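Local coordinates for protein neutral ceramidase (PDB 2ZWS) that cleaves the N-acyl linkage of ceramides to give sphingosine and free fatty acid, catalyses the reverse synthesis, and binds zinc and magnesium, at residues P143-Y148 / Q288-G293; S157-L162 / A246-P251; S205-N210 / D267-I272. All coordinates share one frame; numbering follows the deposited sequence. Where two conformers were deposited one is given.

Interaction 1. Residues P143-Y148 / Q288-G293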
ATOM      1  N   PRO A 143      20.052 -13.574  14.241  1.00 15.84           N
ATOM      2  CA  PRO A 143      20.979 -13.966  13.183  1.00 16.04           C
ATOM      3  C   PRO A 143      20.317 -14.815  12.107  1.00 15.54           C
ATOM      4  O   PRO A 143      19.447 -15.626  12.400  1.00 16.93           O
ATOM      5  CB  PRO A 143      22.027 -14.814  13.918  1.00 16.36           C
ATOM      6  CG  PRO A 143      21.405 -15.201  15.172  1.00 18.08           C
ATOM      7  CD  PRO A 143      20.364 -14.207  15.532  1.00 16.87           C
ATOM      8  N   GLY A 144      20.753 -14.659  10.866  1.00 15.07           N
ATOM      9  CA  GLY A 144      20.164 -15.434   9.800  1.00 15.82           C
ATOM     10  C   GLY A 144      20.863 -15.263   8.477  1.00 15.63           C
ATOM     11  O   GLY A 144      21.932 -14.607   8.365  1.00 16.01           O
ATOM     12  N   ARG A 145      20.262 -15.913   7.497  1.00 15.00           N
ATOM     13  CA  ARG A 145      20.725 -15.910   6.121  1.00 14.57           C
ATOM     14  C   ARG A 145      19.627 -15.325   5.243  1.00 14.08           C
ATOM     15  O   ARG A 145      18.423 -15.399   5.566  1.00 14.57           O
ATOM     16  CB  ARG A 145      20.988 -17.336   5.667  1.00 13.75           C
ATOM     17  CG  ARG A 145      22.067 -18.001   6.522  1.00 15.96           C
ATOM     18  CD  ARG A 145      22.224 -19.479   6.231  1.00 17.06           C
ATOM     19  NE  ARG A 145      22.909 -19.765   4.975  1.00 17.06           N
ATOM     20  CZ  ARG A 145      23.270 -20.996   4.587  1.00 18.28           C
ATOM     21  NH1 ARG A 145      23.918 -21.176   3.446  1.00 20.41           N
ATOM     22  NH2 ARG A 145      22.978 -22.055   5.352  1.00 18.47           N
ATOM     23  N   LEU A 146      20.062 -14.748   4.143  1.00 14.30           N
ATOM     24  CA  LEU A 146      19.164 -14.170   3.138  1.00 15.23           C
ATOM     25  C   LEU A 146      19.321 -14.926   1.827  1.00 14.43           C
ATOM     26  O   LEU A 146      20.444 -15.182   1.366  1.00 14.68           O
ATOM     27  CB  LEU A 146      19.485 -12.688   2.931  1.00 15.97           C
ATOM     28  CG  LEU A 146      18.795 -11.617   3.816  1.00 19.50           C
ATOM     29  CD1 LEU A 146      18.627 -11.985   5.256  1.00 23.58           C
ATOM     30  CD2 LEU A 146      19.508 -10.274   3.717  1.00 17.53           C
ATOM     31  N   PHE A 147      18.197 -15.287   1.238  1.00 13.74           N
ATOM     32  CA  PHE A 147      18.212 -15.859  -0.105  1.00 14.19           C
ATOM     33  C   PHE A 147      17.386 -15.057  -1.088  1.00 13.53           C
ATOM     34  O   PHE A 147      16.386 -14.431  -0.707  1.00 14.44           O
ATOM     35  CB  PHE A 147      17.743 -17.318  -0.095  1.00 14.58           C
ATOM     36  CG  PHE A 147      18.667 -18.228   0.638  1.00 16.44           C
ATOM     37  CD1 PHE A 147      19.560 -19.013  -0.069  1.00 17.62           C
ATOM     38  CD2 PHE A 147      18.679 -18.269   2.023  1.00 16.68           C
ATOM     39  CE1 PHE A 147      20.449 -19.864   0.621  1.00 17.54           C
ATOM     40  CE2 PHE A 147      19.588 -19.111   2.721  1.00 18.35           C
ATOM     41  CZ  PHE A 147      20.469 -19.886   2.001  1.00 17.47           C
ATOM     42  N   TYR A 148      17.808 -15.102  -2.336  1.00 14.09           N
ATOM     43  CA  TYR A 148      17.106 -14.427  -3.432  1.00 13.44           C
ATOM     44  C   TYR A 148      16.698 -15.458  -4.497  1.00 13.73           C
ATOM     45  O   TYR A 148      17.462 -16.382  -4.801  1.00 14.04           O
ATOM     46  CB  TYR A 148      18.015 -13.369  -4.066  1.00 15.30           C
ATOM     47  CG  TYR A 148      17.410 -12.763  -5.304  1.00 16.38           C
ATOM     48  CD1 TYR A 148      17.619 -13.357  -6.538  1.00 18.81           C
ATOM     49  CD2 TYR A 148      16.605 -11.624  -5.238  1.00 19.20           C
ATOM     50  CE1 TYR A 148      17.052 -12.840  -7.671  1.00 20.38           C
ATOM     51  CE2 TYR A 148      16.047 -11.084  -6.393  1.00 19.52           C
ATOM     52  CZ  TYR A 148      16.284 -11.705  -7.583  1.00 19.42           C
ATOM     53  OH  TYR A 148      15.733 -11.203  -8.740  1.00 22.42           O
ATOM     54  N   GLN A 288      17.143 -19.932  -4.190  1.00 17.13           N
ATOM     55  CA  GLN A 288      17.916 -20.064  -5.436  1.00 16.54           C
ATOM     56  C   GLN A 288      19.371 -19.639  -5.302  1.00 17.43           C
ATOM     57  O   GLN A 288      20.288 -20.327  -5.799  1.00 18.31           O
ATOM     58  CB  GLN A 288      17.233 -19.319  -6.588  1.00 16.87           C
ATOM     59  CG  GLN A 288      15.846 -19.879  -6.945  1.00 15.73           C
ATOM     60  CD  GLN A 288      15.127 -19.112  -8.042  1.00 16.43           C
ATOM     61  OE1 GLN A 288      13.954 -19.382  -8.340  1.00 21.46           O
ATOM     62  NE2 GLN A 288      15.781 -18.120  -8.591  1.00 13.80           N
ATOM     63  N   GLU A 289      19.588 -18.520  -4.627  1.00 17.41           N
ATOM     64  CA  GLU A 289      20.911 -17.925  -4.549  1.00 18.41           C
ATOM     65  C   GLU A 289      21.062 -17.306  -3.172  1.00 17.79           C
ATOM     66  O   GLU A 289      20.229 -16.489  -2.794  1.00 18.45           O
ATOM     67  CB  GLU A 289      20.949 -16.809  -5.581  1.00 20.07           C
ATOM     68  CG  GLU A 289      22.255 -16.149  -5.813  1.00 23.85           C
ATOM     69  CD  GLU A 289      22.114 -15.097  -6.884  1.00 26.80           C
ATOM     70  OE1 GLU A 289      22.881 -14.121  -6.855  1.00 28.82           O
ATOM     71  OE2 GLU A 289      21.227 -15.260  -7.758  1.00 28.26           O
ATOM     72  N   GLU A 290      22.098 -17.653  -2.413  1.00 16.28           N
ATOM     73  CA  GLU A 290      22.305 -16.960  -1.135  1.00 16.16           C
ATOM     74  C   GLU A 290      22.809 -15.533  -1.385  1.00 15.90           C
ATOM     75  O   GLU A 290      23.714 -15.324  -2.203  1.00 15.27           O
ATOM     76  CB  GLU A 290      23.261 -17.705  -0.197  1.00 16.67           C
ATOM     77  CG  GLU A 290      23.337 -17.043   1.167  1.00 15.83           C
ATOM     78  CD  GLU A 290      24.010 -17.884   2.218  1.00 17.26           C
ATOM     79  OE1 GLU A 290      24.640 -18.904   1.851  1.00 20.60           O
ATOM     80  OE2 GLU A 290      23.932 -17.494   3.404  1.00 17.34           O
ATOM     81  N   VAL A 291      22.218 -14.575  -0.677  1.00 15.22           N
ATOM     82  CA  VAL A 291      22.669 -13.177  -0.703  1.00 15.59           C
ATOM     83  C   VAL A 291      23.849 -13.028   0.250  1.00 16.02           C
ATOM     84  O   VAL A 291      23.765 -13.365   1.423  1.00 16.35           O
ATOM     85  CB  VAL A 291      21.512 -12.243  -0.317  1.00 15.86           C
ATOM     86  CG1 VAL A 291      21.971 -10.772  -0.248  1.00 16.61           C
ATOM     87  CG2 VAL A 291      20.364 -12.403  -1.308  1.00 16.04           C
ATOM     88  N   LEU A 292      24.964 -12.547  -0.286  1.00 16.06           N
ATOM     89  CA  LEU A 292      26.177 -12.309   0.476  1.00 16.79           C
ATOM     90  C   LEU A 292      26.817 -10.992   0.085  1.00 16.43           C
ATOM     91  O   LEU A 292      26.783 -10.591  -1.088  1.00 17.19           O
ATOM     92  CB  LEU A 292      27.194 -13.437   0.235  1.00 17.25           C
ATOM     93  CG  LEU A 292      26.739 -14.833   0.673  1.00 19.11           C
ATOM     94  CD1 LEU A 292      27.712 -15.893   0.154  1.00 19.71           C
ATOM     95  CD2 LEU A 292      26.576 -14.911   2.191  1.00 18.16           C
ATOM     96  N   GLY A 293      27.407 -10.329   1.064  1.00 16.50           N
ATOM     97  CA  GLY A 293      28.127  -9.087   0.803  1.00 16.64           C
ATOM     98  C   GLY A 293      27.577  -7.898   1.576  1.00 16.90           C
ATOM     99  O   GLY A 293      26.678  -8.035   2.435  1.00 17.07           O
TER
HETATM  100  O   HOH W   1      22.909 -14.860   3.650  1.00 15.64           O
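E289 pairs antiparallel with Y148 and E290 with F147, adding the short strand 289-291 to strand 142-152 of a mixed sheet. The tight part is backbone: the Y148 N to E289 O bond, 2.8 Å, is nearly straight at 175°, and V291 N reaches L146 O at 2.8 Å. L146, Y148 and V291 are buried on one face; V291 CG2 lies 3.7 Å from Y148 CB, and L146 CB is 3.9 Å from V291 CB. E289, on the same face, is partly exposed, its OE2 bonded to H435. The other face, with F147 and E290, is partly exposed. There E290 CG, anti to the backbone N (chi1 -174°), sits over the F147 ring, 4.3 Å from its centroid and 20° off the normal, a CH-pi contact. R145 forms a side-on salt bridge with the E290 carboxylate: NE meets OE2 and NH1 meets OE1, 2.9 Å each, both oxygens near the guanidinium plane but approached from above the carboxylate plane. A water accepts from L146 N and lies 2.8 Å from both E290 OE2 and V291 O. L146 and V291 meet L185 of strand 181-189 and Y5 of strand 5-13, Y148 stacks with H435, and L403 of strand 403-407 touches Y148 and V291.

Interaction 2. Residues S157-L162 / A246-P251. Unlike the reference sequence in segment 157-162: S157 (reference Asn).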
ATOM      1  N   SER A 157      -1.810 -11.181 -14.158  1.00 15.15           N
ATOM      2  CA  SER A 157      -1.888  -9.786 -14.586  1.00 14.99           C
ATOM      3  C   SER A 157      -2.152  -9.644 -16.072  1.00 14.35           C
ATOM      4  O   SER A 157      -2.059 -10.619 -16.839  1.00 15.42           O
ATOM      5  CB  SER A 157      -0.580  -9.061 -14.266  1.00 14.81           C
ATOM      6  OG  SER A 157       0.505  -9.717 -14.906  1.00 15.39           O
ATOM      7  N   ARG A 158      -2.515  -8.436 -16.476  1.00 14.26           N
ATOM      8  CA  ARG A 158      -2.708  -8.127 -17.893  0.50 15.52           C
ATOM      9  C   ARG A 158      -2.393  -6.654 -18.108  1.00 15.74           C
ATOM     10  O   ARG A 158      -2.554  -5.839 -17.186  1.00 15.93           O
ATOM     11  CB  ARG A 158      -4.129  -8.474 -18.350  0.50 15.46           C
ATOM     12  CG  ARG A 158      -5.227  -7.639 -17.702  0.50 15.95           C
ATOM     13  CD  ARG A 158      -6.610  -7.955 -18.296  0.50 17.02           C
ATOM     14  NE  ARG A 158      -6.782  -7.380 -19.631  0.50 19.08           N
ATOM     15  CZ  ARG A 158      -7.099  -6.111 -19.889  0.50 21.30           C
ATOM     16  NH1 ARG A 158      -7.320  -5.248 -18.906  0.50 22.92           N
ATOM     17  NH2 ARG A 158      -7.207  -5.705 -21.145  0.50 23.44           N
ATOM     18  N   ASN A 159      -1.931  -6.309 -19.304  1.00 15.41           N
ATOM     19  CA  ASN A 159      -1.658  -4.924 -19.595  1.00 15.65           C
ATOM     20  C   ASN A 159      -2.940  -4.192 -19.944  1.00 16.16           C
ATOM     21  O   ASN A 159      -3.671  -4.600 -20.852  1.00 16.27           O
ATOM     22  CB  ASN A 159      -0.653  -4.806 -20.757  1.00 16.53           C
ATOM     23  CG  ASN A 159      -0.049  -3.428 -20.853  1.00 15.65           C
ATOM     24  OD1 ASN A 159      -0.751  -2.430 -21.099  1.00 17.03           O
ATOM     25  ND2 ASN A 159       1.277  -3.357 -20.692  1.00 15.58           N
ATOM     26  N   ARG A 160      -3.183  -3.073 -19.278  1.00 15.92           N
ATOM     27  CA  ARG A 160      -4.433  -2.325 -19.481  1.00 16.67           C
ATOM     28  C   ARG A 160      -4.303  -1.207 -20.509  1.00 17.58           C
ATOM     29  O   ARG A 160      -5.272  -0.501 -20.819  1.00 18.36           O
ATOM     30  CB  ARG A 160      -4.936  -1.796 -18.116  1.00 16.08           C
ATOM     31  CG  ARG A 160      -4.085  -0.718 -17.566  1.00 15.51           C
ATOM     32  CD  ARG A 160      -4.518  -0.278 -16.184  1.00 16.11           C
ATOM     33  NE  ARG A 160      -3.794   0.926 -15.801  1.00 16.75           N
ATOM     34  CZ  ARG A 160      -3.948   1.547 -14.627  1.00 16.07           C
ATOM     35  NH1 ARG A 160      -4.793   1.067 -13.701  1.00 17.79           N
ATOM     36  NH2 ARG A 160      -3.264   2.653 -14.385  1.00 15.75           N
ATOM     37  N   SER A 161      -3.091  -1.025 -21.013  1.00 17.75           N
ATOM     38  CA  SER A 161      -2.818  -0.006 -22.027  1.00 18.56           C
ATOM     39  C   SER A 161      -1.864  -0.572 -23.068  1.00 18.34           C
ATOM     40  O   SER A 161      -0.777  -0.023 -23.297  1.00 18.07           O
ATOM     41  CB  SER A 161      -2.231   1.237 -21.360  1.00 18.64           C
ATOM     42  OG  SER A 161      -3.269   1.880 -20.649  1.00 21.01           O
ATOM     43  N   LEU A 162      -2.287  -1.673 -23.693  1.00 18.66           N
ATOM     44  CA  LEU A 162      -1.421  -2.429 -24.592  1.00 19.67           C
ATOM     45  C   LEU A 162      -1.036  -1.635 -25.847  1.00 20.03           C
ATOM     46  O   LEU A 162       0.074  -1.782 -26.361  1.00 21.25           O
ATOM     47  CB  LEU A 162      -2.047  -3.779 -24.943  1.00 20.44           C
ATOM     48  CG  LEU A 162      -1.079  -4.808 -25.554  1.00 22.35           C
ATOM     49  CD1 LEU A 162       0.226  -4.945 -24.762  1.00 22.24           C
ATOM     50  CD2 LEU A 162      -1.755  -6.159 -25.674  1.00 24.77           C
ATOM     51  N   ALA A 246       4.205  -1.373 -12.124  1.00 12.63           N
ATOM     52  CA  ALA A 246       2.808  -1.831 -12.330  1.00 12.63           C
ATOM     53  C   ALA A 246       1.898  -0.780 -12.975  1.00 13.60           C
ATOM     54  O   ALA A 246       0.674  -0.969 -13.033  1.00 13.63           O
ATOM     55  CB  ALA A 246       2.217  -2.274 -10.985  1.00 13.10           C
ATOM     56  N   GLY A 247       2.481   0.304 -13.485  1.00 13.40           N
ATOM     57  CA  GLY A 247       1.691   1.438 -13.948  1.00 13.65           C
ATOM     58  C   GLY A 247       0.621   1.060 -14.964  1.00 13.92           C
ATOM     59  O   GLY A 247      -0.480   1.642 -14.974  1.00 14.75           O
ATOM     60  N   ASN A 248       0.943   0.115 -15.846  1.00 14.46           N
ATOM     61  CA  ASN A 248      -0.001  -0.260 -16.893  1.00 14.12           C
ATOM     62  C   ASN A 248      -0.490  -1.703 -16.760  1.00 14.70           C
ATOM     63  O   ASN A 248      -0.924  -2.311 -17.738  1.00 15.65           O
ATOM     64  CB  ASN A 248       0.560   0.028 -18.328  1.00 14.33           C
ATOM     65  CG  ASN A 248       1.954  -0.589 -18.566  1.00 15.19           C
ATOM     66  OD1 ASN A 248       2.572  -1.139 -17.642  1.00 14.29           O
ATOM     67  ND2 ASN A 248       2.435  -0.525 -19.820  1.00 16.72           N
ATOM     68  N   LEU A 249      -0.451  -2.239 -15.530  1.00 13.96           N
ATOM     69  CA  LEU A 249      -0.812  -3.636 -15.283  1.00 14.44           C
ATOM     70  C   LEU A 249      -1.984  -3.783 -14.303  1.00 14.21           C
ATOM     71  O   LEU A 249      -1.923  -3.306 -13.160  1.00 14.64           O
ATOM     72  CB  LEU A 249       0.391  -4.413 -14.735  1.00 14.37           C
ATOM     73  CG  LEU A 249       1.566  -4.647 -15.678  1.00 16.81           C
ATOM     74  CD1 LEU A 249       2.750  -5.170 -14.878  1.00 18.07           C
ATOM     75  CD2 LEU A 249       1.178  -5.688 -16.700  1.00 18.43           C
ATOM     76  N   SER A 250      -3.006  -4.492 -14.757  1.00 14.01           N
ATOM     77  CA  SER A 250      -4.203  -4.801 -13.980  1.00 15.40           C
ATOM     78  C   SER A 250      -4.242  -6.277 -13.597  1.00 14.91           C
ATOM     79  O   SER A 250      -3.596  -7.129 -14.241  1.00 14.01           O
ATOM     80  CB  SER A 250      -5.443  -4.580 -14.852  1.00 16.77           C
ATOM     81  OG  SER A 250      -5.608  -3.218 -15.171  1.00 20.60           O
ATOM     82  N   PRO A 251      -5.067  -6.628 -12.599  1.00 15.14           N
ATOM     83  CA  PRO A 251      -5.292  -8.062 -12.365  1.00 15.13           C
ATOM     84  C   PRO A 251      -5.863  -8.702 -13.635  1.00 15.52           C
ATOM     85  O   PRO A 251      -6.664  -8.083 -14.388  1.00 16.92           O
ATOM     86  CB  PRO A 251      -6.354  -8.084 -11.255  1.00 15.63           C
ATOM     87  CG  PRO A 251      -6.193  -6.745 -10.575  1.00 17.40           C
ATOM     88  CD  PRO A 251      -5.850  -5.775 -11.676  1.00 15.32           C
TER
HETATM   89  O   HOH W   2       1.172   1.270 -21.706  1.00 18.11           O
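R158 and S250 form the hydrogen-bonded pair of a small two-stranded antiparallel sheet, 157-159 with 249-251, beside the zinc site of the ceramidase. Their reciprocal N-to-O bonds are both 2.8 Å; a further backbone bond, R160 N to N248 O, lies just beyond the strands, where the type I turn A246-L249 leads in. S250, the nucleophile by similarity, has R160 laid alongside it: R160 CB and CD each come within 3.3 Å of S250 OG. The R160 chain is extended from CG to NE, taking the guanidinium past S250 to E461, a salt bridge through NE, and to the zinc ligand Y448, whose OH pairs with NH2. L249 O accepts from ND1 of H204, another zinc ligand, consistent with both helping to position the zinc ligands. N159 and N248 meet differently. Their amide planes stand 74° apart and the two ND2 donors are only 3.2 Å from each other, a proximity offset by separate acceptors: G177 O for N159, a water for N248. In N159, chi1 -164° sets CG anti to the backbone N; OD1 accepts from S161 N at 2.7 Å, an Asx turn. N248 OD1 accepts from V414 N, while the water on N248 ND2, 2.9 Å away, donates to S161 O at 2.8 Å.

Interaction 3. Residues S205-N210 / D267-I272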
ATOM      1  N   SER A 205      -3.427  -3.445  -7.361  1.00 13.75           N
ATOM      2  CA  SER A 205      -4.195  -4.029  -6.282  1.00 14.01           C
ATOM      3  C   SER A 205      -5.608  -3.432  -6.273  1.00 14.26           C
ATOM      4  O   SER A 205      -6.018  -2.698  -5.346  1.00 14.10           O
ATOM      5  CB  SER A 205      -3.463  -3.817  -4.945  1.00 14.60           C
ATOM      6  OG  SER A 205      -2.291  -4.627  -4.938  1.00 18.16           O
ATOM      7  N   THR A 206      -6.355  -3.803  -7.308  1.00 14.28           N
ATOM      8  CA  THR A 206      -7.648  -3.179  -7.617  1.00 13.72           C
ATOM      9  C   THR A 206      -8.712  -4.253  -7.797  1.00 14.21           C
ATOM     10  O   THR A 206      -9.716  -4.038  -8.468  1.00 15.64           O
ATOM     11  CB  THR A 206      -7.564  -2.373  -8.933  1.00 13.43           C
ATOM     12  OG1 THR A 206      -6.980  -3.203  -9.953  1.00 14.25           O
ATOM     13  CG2 THR A 206      -6.713  -1.120  -8.777  1.00 15.42           C
ATOM     14  N   SER A 207      -8.485  -5.439  -7.230  1.00 12.74           N
ATOM     15  CA  SER A 207      -9.515  -6.479  -7.310  1.00 13.55           C
ATOM     16  C   SER A 207     -10.819  -6.062  -6.629  1.00 13.53           C
ATOM     17  O   SER A 207     -11.893  -6.453  -7.071  1.00 14.05           O
ATOM     18  CB  SER A 207      -8.999  -7.788  -6.712  1.00 13.40           C
ATOM     19  OG  SER A 207      -7.904  -8.272  -7.478  1.00 14.13           O
ATOM     20  N   MET A 208     -10.720  -5.319  -5.513  1.00 13.62           N
ATOM     21  CA  MET A 208     -11.898  -4.720  -4.883  1.00 14.53           C
ATOM     22  C   MET A 208     -12.146  -3.410  -5.624  1.00 15.13           C
ATOM     23  O   MET A 208     -11.255  -2.544  -5.709  1.00 15.03           O
ATOM     24  CB  MET A 208     -11.640  -4.437  -3.409  1.00 14.25           C
ATOM     25  CG  MET A 208     -11.352  -5.672  -2.532  1.00 13.93           C
ATOM     26  SD  MET A 208     -12.647  -6.932  -2.551  1.00 15.37           S
ATOM     27  CE  MET A 208     -14.062  -6.006  -1.918  1.00 19.78           C
ATOM     28  N   THR A 209     -13.343  -3.281  -6.195  1.00 16.65           N
ATOM     29  CA  THR A 209     -13.654  -2.209  -7.129  1.00 17.16           C
ATOM     30  C   THR A 209     -14.128  -0.944  -6.423  1.00 16.36           C
ATOM     31  O   THR A 209     -14.271  -0.910  -5.186  1.00 16.32           O
ATOM     32  CB  THR A 209     -14.747  -2.625  -8.148  1.00 18.15           C
ATOM     33  OG1 THR A 209     -15.999  -2.701  -7.452  1.00 20.70           O
ATOM     34  CG2 THR A 209     -14.402  -3.976  -8.823  1.00 19.56           C
ATOM     35  N   ASN A 210     -14.396   0.094  -7.218  1.00 17.26           N
ATOM     36  CA  ASN A 210     -14.920   1.355  -6.682  1.00 18.07           C
ATOM     37  C   ASN A 210     -16.336   1.263  -6.116  1.00 17.91           C
ATOM     38  O   ASN A 210     -16.818   2.240  -5.542  1.00 19.22           O
ATOM     39  CB  ASN A 210     -14.761   2.548  -7.675  1.00 18.64           C
ATOM     40  CG  ASN A 210     -15.639   2.438  -8.917  1.00 21.68           C
ATOM     41  OD1 ASN A 210     -15.515   3.272  -9.838  1.00 26.88           O
ATOM     42  ND2 ASN A 210     -16.505   1.441  -8.970  1.00 22.19           N
ATOM     43  N   ASP A 267     -14.062 -12.958  -4.313  1.00 14.68           N
ATOM     44  CA  ASP A 267     -13.495 -14.149  -4.968  1.00 15.03           C
ATOM     45  C   ASP A 267     -12.289 -13.750  -5.827  1.00 14.34           C
ATOM     46  O   ASP A 267     -11.267 -14.463  -5.836  1.00 14.06           O
ATOM     47  CB  ASP A 267     -14.523 -14.830  -5.889  1.00 16.47           C
ATOM     48  CG  ASP A 267     -15.637 -15.544  -5.136  1.00 18.76           C
ATOM     49  OD1 ASP A 267     -15.541 -15.721  -3.900  1.00 22.15           O
ATOM     50  OD2 ASP A 267     -16.616 -15.962  -5.795  1.00 23.14           O
ATOM     51  N   ASN A 268     -12.426 -12.647  -6.563  1.00 14.40           N
ATOM     52  CA  ASN A 268     -11.344 -12.158  -7.458  1.00 13.63           C
ATOM     53  C   ASN A 268     -10.104 -11.776  -6.649  1.00 14.59           C
ATOM     54  O   ASN A 268      -8.982 -12.099  -7.026  1.00 14.62           O
ATOM     55  CB  ASN A 268     -11.778 -10.952  -8.291  1.00 14.49           C
ATOM     56  CG  ASN A 268     -12.923 -11.256  -9.257  1.00 15.06           C
ATOM     57  OD1 ASN A 268     -13.540 -10.315  -9.806  1.00 18.59           O
ATOM     58  ND2 ASN A 268     -13.185 -12.529  -9.519  1.00 13.95           N
ATOM     59  N   THR A 269     -10.323 -11.079  -5.536  1.00 14.12           N
ATOM     60  CA  THR A 269      -9.235 -10.660  -4.644  1.00 13.84           C
ATOM     61  C   THR A 269      -8.469 -11.875  -4.120  1.00 13.32           C
ATOM     62  O   THR A 269      -7.225 -11.909  -4.141  1.00 13.42           O
ATOM     63  CB  THR A 269      -9.801  -9.824  -3.458  1.00 14.13           C
ATOM     64  OG1 THR A 269     -10.391  -8.622  -3.959  1.00 15.04           O
ATOM     65  CG2 THR A 269      -8.703  -9.457  -2.484  1.00 14.33           C
ATOM     66  N   ARG A 270      -9.228 -12.866  -3.669  1.00 13.74           N
ATOM     67  CA  ARG A 270      -8.649 -14.106  -3.148  0.60 14.32           C
ATOM     68  C   ARG A 270      -7.879 -14.865  -4.242  1.00 14.66           C
ATOM     69  O   ARG A 270      -6.777 -15.329  -4.014  1.00 13.82           O
ATOM     70  CB  ARG A 270      -9.760 -14.986  -2.552  0.60 14.49           C
ATOM     71  CG  ARG A 270      -9.249 -16.185  -1.757  0.60 15.90           C
ATOM     72  CD  ARG A 270     -10.391 -16.912  -1.047  0.60 17.20           C
ATOM     73  NE  ARG A 270      -9.918 -18.125  -0.380  0.60 22.64           N
ATOM     74  CZ  ARG A 270     -10.591 -18.792   0.559  0.60 25.39           C
ATOM     75  NH1 ARG A 270     -10.060 -19.877   1.097  0.60 26.53           N
ATOM     76  NH2 ARG A 270     -11.786 -18.379   0.971  0.60 26.24           N
ATOM     77  N   GLU A 271      -8.471 -14.971  -5.425  1.00 14.13           N
ATOM     78  CA  GLU A 271      -7.855 -15.717  -6.516  1.00 15.28           C
ATOM     79  C   GLU A 271      -6.555 -15.084  -6.998  1.00 15.30           C
ATOM     80  O   GLU A 271      -5.563 -15.784  -7.158  1.00 14.69           O
ATOM     81  CB  GLU A 271      -8.833 -15.864  -7.673  1.00 16.16           C
ATOM     82  CG  GLU A 271      -8.275 -16.606  -8.903  1.00 17.39           C
ATOM     83  CD  GLU A 271      -7.833 -18.043  -8.635  1.00 20.69           C
ATOM     84  OE1 GLU A 271      -8.231 -18.664  -7.622  1.00 19.93           O
ATOM     85  OE2 GLU A 271      -7.077 -18.577  -9.482  1.00 23.14           O
ATOM     86  N   ILE A 272      -6.568 -13.779  -7.244  1.00 14.71           N
ATOM     87  CA  ILE A 272      -5.352 -13.081  -7.718  1.00 15.10           C
ATOM     88  C   ILE A 272      -4.303 -13.071  -6.609  1.00 14.91           C
ATOM     89  O   ILE A 272      -3.102 -13.230  -6.861  1.00 14.61           O
ATOM     90  CB  ILE A 272      -5.683 -11.653  -8.275  1.00 15.53           C
ATOM     91  CG1 ILE A 272      -6.673 -11.750  -9.445  1.00 14.76           C
ATOM     92  CG2 ILE A 272      -4.405 -10.846  -8.676  1.00 15.46           C
ATOM     93  CD1 ILE A 272      -6.179 -12.660 -10.631  1.00 17.55           C
TER
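S207, M208 and T269, which carry this contact, have no flat side-chain group, so it has neither a stacked face nor a ring edge. The one planar side chain at its border, N268, meets S207 through CB, 4.5 Å from S207 CB. What meets instead is tetrahedral. T269 OG1 lies between two approaches: S207 CB reaches it at 3.2 Å, and M208 SD, also 3.2 Å away, comes with the methionine chain crossing the threonine at about a right angle. M208 is bent at both chi2 (-57°) and chi3 (-60°); the first of these turns places SD against the hydroxyl. S207 OG also approaches I272 CB at 4.1 Å, so S207 meets T269 and I272, three residues apart on one face of helix 265-286. The loop 205-210 follows the zinc ligand H204. Between side chains, M208 comes about 5 Å from H37, a magnesium ligand, and S207 about 8 Å from H204, so the contact is near ligands of both metals. Polar groups find their bonds elsewhere: S207 OG with N219 ND2, and the backbone N atoms of S207 and M208 with the two D218 carboxylate oxygens. T269 OG1 bonds to E265 O, one turn back in its own helix. With its proton given to that carbonyl, the hydroxyl presents oxygen to S207 CB and M208 SD, which implies that within the two segments the contact is van der Waals packing; the polar tie from loop to helix is T209 N to E265 OE2, just before the helix segment.

From the N terminus, 143-148 comes first and waits for its partner 288-293, so interaction 1 closes the longest loop, 139 residues, and the other two contacts both lie within it. Interaction 2 opens next at 157-162, and before it closes at 246-251 the first half of interaction 3, 205-210, has already passed; 267-272 follows, so interactions 2 and 3 cross. They also touch: P251 CD is 3.3 Å from T206 OG1, and P251 CB packs on I272 CG1. Together they tie the small sheet by the zinc site to the loop after H204 and to helix 265-286. Interaction 1, about 31 Å and 33 Å from interactions 2 and 3, centre to centre, joins that helix's following strand to the large sheet.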